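Long-range contacts in acetyl transferase (Salmonella typhimurium, PDB 1S7K), which acetylates the N-terminal alpha-amino group of ribosomal protein L7/L12, probably with acetyl-CoA as the acetyl donor: residues M113-Q118 / V147-F153; A82-N88 / Y98-D104; D20-V24 / T54-Q59. All blocks are in the same frame, centred on the assembly; numbering follows the deposited sequence.

Contact 1. Residues M113-Q118 / V147-F153; sequences MSQSLQ and VARRNHF
One carboxamide, that of N151, is bonded to both helices at once. Its ND2 donates to S114 OG (2.8 Å, 175°) and to V147 O four residues back (2.7 Å, 171°), while its OD1 takes a weak bond from Q118 NE2 (3.0 Å, 122°). N151 (chi1 m) is the first residue to leave the helix that V147-R150 end. H152, at phi/psi 60/38, is the C' residue of a Schellman motif, with F153 N to A148 O at 3.0 Å and H152 N to R149 O at 3.3 Å. M113-Q118 is helical throughout; the closest CA atoms are those of S114 and V147, 6.2 Å apart. Beside the polar set, V147 CG1 meets M113 CG at 4.1 Å and L117 CD2 at 4.3 Å, and L117 CD2 reaches F153 CE1 at 3.9 Å. M113, S114 and R150 bind CoA in another structure of this protein, so this helix-helix junction borders the cofactor site of a GNAT fold.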
# COMPACT_ATOMS: atom_id res chain seq x y z
N MET A 113 0.95 -17.69 -16.34
CA MET A 113 1.22 -16.55 -15.43
C MET A 113 2.62 -16.73 -14.87
O MET A 113 3.39 -15.78 -14.84
CB MET A 113 0.16 -16.50 -14.32
CG MET A 113 0.39 -15.48 -13.22
SD MET A 113 0.78 -13.85 -13.79
CE MET A 113 -0.32 -13.53 -14.77
N SER A 114 2.99 -17.94 -14.48
CA SER A 114 4.36 -18.14 -13.92
C SER A 114 5.48 -17.75 -14.92
O SER A 114 6.44 -17.08 -14.53
CB SER A 114 4.54 -19.59 -13.49
OG SER A 114 3.74 -19.88 -12.35
N GLN A 115 5.34 -18.15 -16.17
CA GLN A 115 6.37 -17.83 -17.14
C GLN A 115 6.29 -16.38 -17.47
O GLN A 115 7.33 -15.70 -17.54
CB GLN A 115 6.23 -18.68 -18.43
CG GLN A 115 6.52 -20.15 -18.21
CD GLN A 115 6.55 -20.92 -19.49
OE1 GLN A 115 7.59 -21.56 -19.84
NE2 GLN A 115 5.46 -20.87 -20.22
N SER A 116 5.07 -15.85 -17.59
CA SER A 116 4.95 -14.42 -17.92
C SER A 116 5.52 -13.54 -16.81
O SER A 116 6.22 -12.54 -17.05
CB SER A 116 3.48 -14.03 -18.14
OG SER A 116 3.06 -14.61 -19.37
N LEU A 117 5.24 -13.93 -15.58
CA LEU A 117 5.73 -13.11 -14.45
C LEU A 117 7.24 -13.18 -14.31
O LEU A 117 7.86 -12.13 -14.11
CB LEU A 117 5.03 -13.53 -13.16
CG LEU A 117 5.51 -12.83 -11.89
CD1 LEU A 117 5.32 -11.28 -11.99
CD2 LEU A 117 4.72 -13.42 -10.70
N GLN A 118 7.86 -14.34 -14.51
CA GLN A 118 9.31 -14.38 -14.37
C GLN A 118 9.95 -13.52 -15.44
O GLN A 118 10.94 -12.82 -15.17
CB GLN A 118 9.84 -15.82 -14.49
CG GLN A 118 9.15 -16.72 -13.47
CD GLN A 118 10.02 -17.89 -13.14
OE1 GLN A 118 10.81 -18.35 -14.00
NE2 GLN A 118 9.92 -18.39 -11.90
N VAL A 147 1.09 -19.48 -7.36
CA VAL A 147 1.93 -18.68 -8.27
C VAL A 147 3.07 -18.12 -7.43
O VAL A 147 4.23 -18.20 -7.81
CB VAL A 147 1.10 -17.51 -8.92
CG1 VAL A 147 2.01 -16.57 -9.66
CG2 VAL A 147 0.08 -18.11 -9.96
N ALA A 148 2.75 -17.55 -6.28
CA ALA A 148 3.80 -16.98 -5.46
C ALA A 148 4.89 -18.01 -5.14
O ALA A 148 6.10 -17.76 -5.34
CB ALA A 148 3.23 -16.36 -4.22
N ARG A 149 4.48 -19.20 -4.72
CA ARG A 149 5.48 -20.22 -4.39
C ARG A 149 6.25 -20.77 -5.58
O ARG A 149 7.44 -20.97 -5.46
CB ARG A 149 4.83 -21.37 -3.60
CG ARG A 149 4.33 -20.95 -2.19
CD ARG A 149 3.82 -22.23 -1.47
NE ARG A 149 2.80 -22.87 -2.27
CZ ARG A 149 1.50 -22.86 -1.98
NH1 ARG A 149 1.07 -22.24 -0.87
NH2 ARG A 149 0.63 -23.42 -2.80
N ARG A 150 5.60 -21.03 -6.70
CA ARG A 150 6.26 -21.55 -7.90
C ARG A 150 7.27 -20.55 -8.49
O ARG A 150 8.15 -20.95 -9.24
CB ARG A 150 5.26 -21.83 -9.03
CG ARG A 150 4.24 -22.90 -8.76
CD ARG A 150 4.71 -24.29 -9.19
NE ARG A 150 3.75 -25.24 -8.61
CZ ARG A 150 3.80 -26.55 -8.75
NH1 ARG A 150 4.77 -27.10 -9.47
NH2 ARG A 150 2.88 -27.29 -8.16
N ASN A 151 7.11 -19.26 -8.18
CA ASN A 151 7.97 -18.27 -8.73
C ASN A 151 8.98 -17.71 -7.73
O ASN A 151 9.47 -16.62 -7.87
CB ASN A 151 7.09 -17.23 -9.40
CG ASN A 151 6.36 -17.87 -10.60
OD1 ASN A 151 6.94 -17.93 -11.69
ND2 ASN A 151 5.13 -18.43 -10.38
N HIS A 152 9.20 -18.53 -6.72
CA HIS A 152 10.21 -18.33 -5.67
C HIS A 152 10.07 -17.08 -4.85
O HIS A 152 11.09 -16.42 -4.54
CB HIS A 152 11.59 -18.37 -6.34
CG HIS A 152 11.68 -19.38 -7.44
ND1 HIS A 152 11.64 -20.74 -7.20
CD2 HIS A 152 11.70 -19.23 -8.79
CE1 HIS A 152 11.63 -21.39 -8.36
NE2 HIS A 152 11.66 -20.50 -9.33
N PHE A 153 8.83 -16.70 -4.55
CA PHE A 153 8.61 -15.54 -3.69
C PHE A 153 8.77 -16.01 -2.24
O PHE A 153 8.45 -17.16 -1.92
CB PHE A 153 7.20 -14.95 -3.86
CG PHE A 153 7.00 -14.10 -5.11
CD1 PHE A 153 7.08 -14.65 -6.38
CD2 PHE A 153 6.79 -12.72 -4.99
CE1 PHE A 153 6.94 -13.84 -7.52
CE2 PHE A 153 6.65 -11.89 -6.10
CZ PHE A 153 6.73 -12.45 -7.38

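Contact 2. Residues A82-N88 / Y98-D104; sequences AGVLSFN and YIGYWLD
V84, W102 and N88 lose the most surface here (72, 58 and 54 Å²), and they mark out two adjacent antiparallel strands whose short axes approach to 4.3 Å at 150°. V84 and W102 form a hydrogen-bonded pair: V84 N to W102 O is 2.8 Å and W102 N to V84 O 3.0 Å. With W102 at chi1 p and V84 at chi1 t, the indole lies against the valine, W102 NE1 being 3.6 Å from V84 CB and W102 CE2 3.9 Å from V84 CG2. Two residues along, S86 pairs with G100 (S86 N to G100 O and G100 N to S86 O, both 2.8 Å). N88 turns to helical phi/psi (-55/-37); its N gives a weak bond to Y98 O (2.7 Å), and its chi1 m side chain folds over G100, with N88 ND2 3.5 Å from G100 CA. A CB on G100 would sit 2.5 Å from N88 OD1, a clash. At the other end D104 N bonds A82 O (2.8 Å), next to a classic bulge at A82 and G83 opposite I75.

In the non-hydrogen-bonded pairs G83-L103, L85-Y101 and F87-I99, the side chains of L85, F87, I99, Y101 and L103 lie on the face opposite V84 and W102. There L85 CD1 meets Y101 CB and F87 CE2 meets I99 CG1, each at 3.9 Å, and helix 112-127 covers them. Y98 packs on M159 of the second subunit. By strand order this hairpin is the middle pair of the GNAT sheet, and its second strand carries Y101 and L103, which bind CoA in another structure of this protein.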
# COMPACT_ATOMS: atom_id res chain seq x y z
N ALA A 82 -5.17 -13.79 -23.58
CA ALA A 82 -5.49 -14.79 -22.57
C ALA A 82 -5.70 -14.28 -21.15
O ALA A 82 -6.20 -15.01 -20.32
CB ALA A 82 -4.39 -15.89 -22.53
N GLY A 83 -5.27 -13.06 -20.87
CA GLY A 83 -5.51 -12.52 -19.53
C GLY A 83 -4.75 -11.24 -19.33
O GLY A 83 -4.26 -10.67 -20.28
N VAL A 84 -4.68 -10.78 -18.08
CA VAL A 84 -4.01 -9.52 -17.75
C VAL A 84 -2.93 -9.75 -16.66
O VAL A 84 -3.14 -10.56 -15.78
CB VAL A 84 -5.00 -8.50 -17.15
CG1 VAL A 84 -4.22 -7.33 -16.58
CG2 VAL A 84 -5.99 -7.96 -18.25
N LEU A 85 -1.77 -9.11 -16.79
CA LEU A 85 -0.71 -9.18 -15.78
C LEU A 85 -0.41 -7.70 -15.44
O LEU A 85 0.01 -6.90 -16.34
CB LEU A 85 0.53 -9.87 -16.33
CG LEU A 85 1.70 -9.97 -15.36
CD1 LEU A 85 1.22 -10.48 -14.03
CD2 LEU A 85 2.78 -10.90 -15.93
N SER A 86 -0.65 -7.32 -14.18
CA SER A 86 -0.50 -5.93 -13.74
C SER A 86 0.41 -5.68 -12.57
O SER A 86 0.67 -6.59 -11.79
CB SER A 86 -1.86 -5.34 -13.33
OG SER A 86 -2.80 -5.38 -14.40
N PHE A 87 0.91 -4.45 -12.46
CA PHE A 87 1.63 -4.01 -11.30
C PHE A 87 0.48 -3.06 -10.83
O PHE A 87 0.28 -1.97 -11.42
CB PHE A 87 2.90 -3.23 -11.66
CG PHE A 87 4.08 -4.08 -12.01
CD1 PHE A 87 5.11 -3.58 -12.81
CD2 PHE A 87 4.19 -5.37 -11.53
CE1 PHE A 87 6.23 -4.37 -13.14
CE2 PHE A 87 5.30 -6.17 -11.84
CZ PHE A 87 6.32 -5.67 -12.66
N ASN A 88 -0.31 -3.51 -9.86
CA ASN A 88 -1.45 -2.73 -9.42
C ASN A 88 -1.03 -1.34 -9.00
O ASN A 88 -1.79 -0.37 -9.20
CB ASN A 88 -2.17 -3.39 -8.27
CG ASN A 88 -2.80 -4.70 -8.68
OD1 ASN A 88 -3.27 -4.84 -9.80
ND2 ASN A 88 -2.83 -5.66 -7.75
N TYR A 98 3.40 -3.96 -6.71
CA TYR A 98 2.50 -5.00 -6.20
C TYR A 98 1.87 -5.65 -7.45
O TYR A 98 1.38 -4.98 -8.36
CB TYR A 98 1.42 -4.39 -5.31
CG TYR A 98 2.06 -3.70 -4.12
CD1 TYR A 98 2.49 -2.39 -4.18
CD2 TYR A 98 2.30 -4.42 -2.96
CE1 TYR A 98 3.17 -1.79 -3.07
CE2 TYR A 98 2.97 -3.86 -1.88
CZ TYR A 98 3.40 -2.57 -1.93
OH TYR A 98 4.01 -2.05 -0.81
N ILE A 99 1.94 -6.95 -7.51
CA ILE A 99 1.46 -7.69 -8.68
C ILE A 99 -0.03 -8.11 -8.65
O ILE A 99 -0.53 -8.61 -7.64
CB ILE A 99 2.32 -8.99 -8.86
CG1 ILE A 99 3.77 -8.64 -9.26
CG2 ILE A 99 1.65 -9.91 -9.88
CD1 ILE A 99 4.85 -9.66 -8.84
N GLY A 100 -0.73 -8.00 -9.77
CA GLY A 100 -2.13 -8.47 -9.80
C GLY A 100 -2.27 -9.21 -11.13
O GLY A 100 -1.52 -8.91 -12.01
N TYR A 101 -3.14 -10.22 -11.26
CA TYR A 101 -3.27 -10.89 -12.56
C TYR A 101 -4.59 -11.63 -12.62
O TYR A 101 -5.22 -11.89 -11.57
CB TYR A 101 -2.17 -11.96 -12.78
CG TYR A 101 -2.49 -13.34 -12.14
CD1 TYR A 101 -2.95 -14.42 -12.92
CD2 TYR A 101 -2.34 -13.54 -10.79
CE1 TYR A 101 -3.23 -15.70 -12.32
CE2 TYR A 101 -2.62 -14.81 -10.18
CZ TYR A 101 -3.07 -15.88 -10.95
OH TYR A 101 -3.39 -17.09 -10.29
N TRP A 102 -5.01 -11.94 -13.84
CA TRP A 102 -6.17 -12.79 -14.04
C TRP A 102 -6.10 -13.38 -15.43
O TRP A 102 -5.69 -12.72 -16.39
CB TRP A 102 -7.48 -12.07 -13.75
CG TRP A 102 -7.87 -11.01 -14.61
CD1 TRP A 102 -7.60 -9.68 -14.46
CD2 TRP A 102 -8.66 -11.16 -15.80
NE1 TRP A 102 -8.19 -8.96 -15.54
CE2 TRP A 102 -8.83 -9.86 -16.36
CE3 TRP A 102 -9.23 -12.26 -16.46
CZ2 TRP A 102 -9.57 -9.64 -17.56
CZ3 TRP A 102 -9.96 -12.03 -17.66
CH2 TRP A 102 -10.12 -10.74 -18.18
N LEU A 103 -6.52 -14.64 -15.50
CA LEU A 103 -6.48 -15.42 -16.73
C LEU A 103 -7.86 -15.90 -17.15
O LEU A 103 -8.67 -16.30 -16.28
CB LEU A 103 -5.62 -16.68 -16.52
CG LEU A 103 -4.13 -16.45 -16.43
CD1 LEU A 103 -3.37 -17.70 -16.00
CD2 LEU A 103 -3.66 -15.99 -17.79
N ASP A 104 -8.10 -15.89 -18.45
CA ASP A 104 -9.34 -16.43 -19.00
C ASP A 104 -9.41 -17.88 -18.59
O ASP A 104 -8.39 -18.56 -18.43
CB ASP A 104 -9.35 -16.41 -20.51
CG ASP A 104 -10.44 -17.31 -21.06
OD1 ASP A 104 -11.62 -16.90 -20.93
OD2 ASP A 104 -10.11 -18.41 -21.58

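Contact 3. Residues D20-V24 / T54-Q59; sequences DESHV and TRKHVQ
This is a peripheral packing contact, centred about 17 Å from the centre of the chain, between the turn that leads from strand 14-18 into helix 24-33 and the start of helix 55-67. V24 makes the largest single contribution, with 94 Å² of its surface covered. Its CB points toward the helix, and at chi1 t its CG1 lies 3.6 Å from R55 CA and 4.0 Å from T54 CG2, while its CG2 meets V58 CG1 at 3.7 Å. The nearest CA pairs are V24-R55 (5.6 Å) and E21-Q59 (6.6 Å).

In GNAT proteins the first strand of the core is followed by two helices before the sheet resumes, and here the entrance to the first helix rests on the beginning of the second. E21, S22 and H23 have helical phi/psi without the regular helical bonds. D20 OD2 accepts from S22 N (2.7 Å), an Asx turn, and also from S22 OG (3.0 Å); H23 N bonds D20 O at 2.8 Å, and V24 N bonds E21 O at 3.1 Å.

Beside this apolar contact, E21 (chi1 -117°, between wells; chi2 m) and R55 (chi1 t, chi2 t, chi3 m) bring their charges together: E21 OE1 forms a salt bridge with R55 NH1 (3.2 Å). V24 CG1 lies over one face of the same guanidinium. E21 OE2 approaches Q59 NE2 to 2.7 Å, but at an angle too poor for a hydrogen bond. The helix start itself is regular, V58 N to T54 O and Q59 N to R55 O both measuring 2.6 Å.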
# COMPACT_ATOMS: atom_id res chain seq x y z
N ASP A 20 -3.23 -1.31 -24.62
CA ASP A 20 -3.40 -0.19 -25.53
C ASP A 20 -4.86 0.06 -25.82
O ASP A 20 -5.68 -0.84 -25.69
CB ASP A 20 -2.71 -0.46 -26.86
CG ASP A 20 -2.75 0.72 -27.76
OD1 ASP A 20 -1.94 1.67 -27.56
OD2 ASP A 20 -3.61 0.73 -28.66
N GLU A 21 -5.18 1.29 -26.23
CA GLU A 21 -6.56 1.59 -26.55
C GLU A 21 -7.06 0.53 -27.56
O GLU A 21 -8.22 0.10 -27.49
CB GLU A 21 -6.67 3.01 -27.14
CG GLU A 21 -7.49 3.95 -26.28
CD GLU A 21 -8.98 3.61 -26.30
OE1 GLU A 21 -9.30 2.41 -26.40
OE2 GLU A 21 -9.82 4.55 -26.21
N SER A 22 -6.18 0.08 -28.47
CA SER A 22 -6.62 -0.92 -29.45
C SER A 22 -7.10 -2.24 -28.85
O SER A 22 -7.79 -3.00 -29.53
CB SER A 22 -5.51 -1.23 -30.45
OG SER A 22 -4.44 -1.95 -29.82
N HIS A 23 -6.74 -2.52 -27.61
CA HIS A 23 -7.12 -3.80 -26.99
C HIS A 23 -8.51 -3.78 -26.32
O HIS A 23 -9.09 -4.82 -26.03
CB HIS A 23 -6.11 -4.20 -25.87
CG HIS A 23 -4.68 -4.29 -26.31
ND1 HIS A 23 -3.72 -3.39 -25.92
CD2 HIS A 23 -4.04 -5.20 -27.10
CE1 HIS A 23 -2.55 -3.72 -26.45
NE2 HIS A 23 -2.72 -4.82 -27.17
N VAL A 24 -9.01 -2.58 -26.05
CA VAL A 24 -10.25 -2.43 -25.32
C VAL A 24 -11.34 -3.34 -25.83
O VAL A 24 -11.92 -4.10 -25.05
CB VAL A 24 -10.74 -0.95 -25.31
CG1 VAL A 24 -12.13 -0.85 -24.63
CG2 VAL A 24 -9.73 -0.07 -24.53
N THR A 54 -15.03 -0.45 -19.47
CA THR A 54 -13.75 -1.12 -19.75
C THR A 54 -12.75 -0.18 -20.38
O THR A 54 -11.58 -0.18 -20.01
CB THR A 54 -13.90 -2.35 -20.69
OG1 THR A 54 -14.57 -3.40 -20.00
CG2 THR A 54 -12.51 -2.84 -21.16
N ARG A 55 -13.23 0.62 -21.34
CA ARG A 55 -12.41 1.59 -22.03
C ARG A 55 -11.88 2.58 -21.02
O ARG A 55 -10.72 2.90 -21.02
CB ARG A 55 -13.25 2.34 -23.07
CG ARG A 55 -12.46 3.24 -24.01
CD ARG A 55 -13.40 3.77 -25.11
NE ARG A 55 -14.12 2.71 -25.83
CZ ARG A 55 -13.61 2.00 -26.84
NH1 ARG A 55 -12.37 2.23 -27.28
NH2 ARG A 55 -14.36 1.06 -27.42
N LYS A 56 -12.78 3.08 -20.19
CA LYS A 56 -12.41 4.02 -19.17
C LYS A 56 -11.36 3.33 -18.29
O LYS A 56 -10.34 3.93 -17.96
CB LYS A 56 -13.64 4.38 -18.32
CG LYS A 56 -13.27 5.20 -17.09
CD LYS A 56 -14.48 5.75 -16.34
CE LYS A 56 -14.09 6.43 -15.02
NZ LYS A 56 -13.65 7.87 -15.09
N HIS A 57 -11.63 2.08 -17.92
CA HIS A 57 -10.69 1.36 -17.05
C HIS A 57 -9.35 1.29 -17.76
O HIS A 57 -8.32 1.64 -17.19
CB HIS A 57 -11.20 -0.06 -16.74
CG HIS A 57 -10.34 -0.83 -15.77
ND1 HIS A 57 -10.33 -0.57 -14.41
CD2 HIS A 57 -9.44 -1.82 -15.97
CE1 HIS A 57 -9.45 -1.37 -13.82
NE2 HIS A 57 -8.90 -2.13 -14.75
N VAL A 58 -9.36 0.84 -19.01
CA VAL A 58 -8.13 0.75 -19.75
C VAL A 58 -7.44 2.11 -19.98
O VAL A 58 -6.24 2.24 -19.73
CB VAL A 58 -8.35 0.02 -21.08
CG1 VAL A 58 -7.10 0.12 -21.95
CG2 VAL A 58 -8.77 -1.44 -20.78
N GLN A 59 -8.19 3.12 -20.44
CA GLN A 59 -7.58 4.41 -20.65
C GLN A 59 -6.95 4.88 -19.35
O GLN A 59 -5.85 5.38 -19.36
CB GLN A 59 -8.63 5.42 -21.18
CG GLN A 59 -9.19 4.95 -22.55
CD GLN A 59 -10.48 5.67 -23.04
OE1 GLN A 59 -11.52 5.68 -22.36
NE2 GLN A 59 -10.40 6.24 -24.23

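Overall arrangement
Read from the N terminus, the three contacts close in series, none nesting in or crossing another. Contact 3 closes first, over 29 residues that include most of helix 24-33 and the unmodelled stretch 35-53, and joins the starts of two early helices. Contact 2 follows with only nine residues between its segments, the hairpin at mid-sheet. Contact 1 spans 28 residues, with strand 132-138 among them, and brings helix 112-127 against the end of helix 142-150. Contacts 1 and 2 touch directly, M113 CE lying 3.1 Å from Y101 CB, so helices and sheet meet at the CoA-binding residues M113 and Y101. Contact 3 stays apart, its nearest atoms about 7 Å from contact 2 and about 14 Å from contact 1.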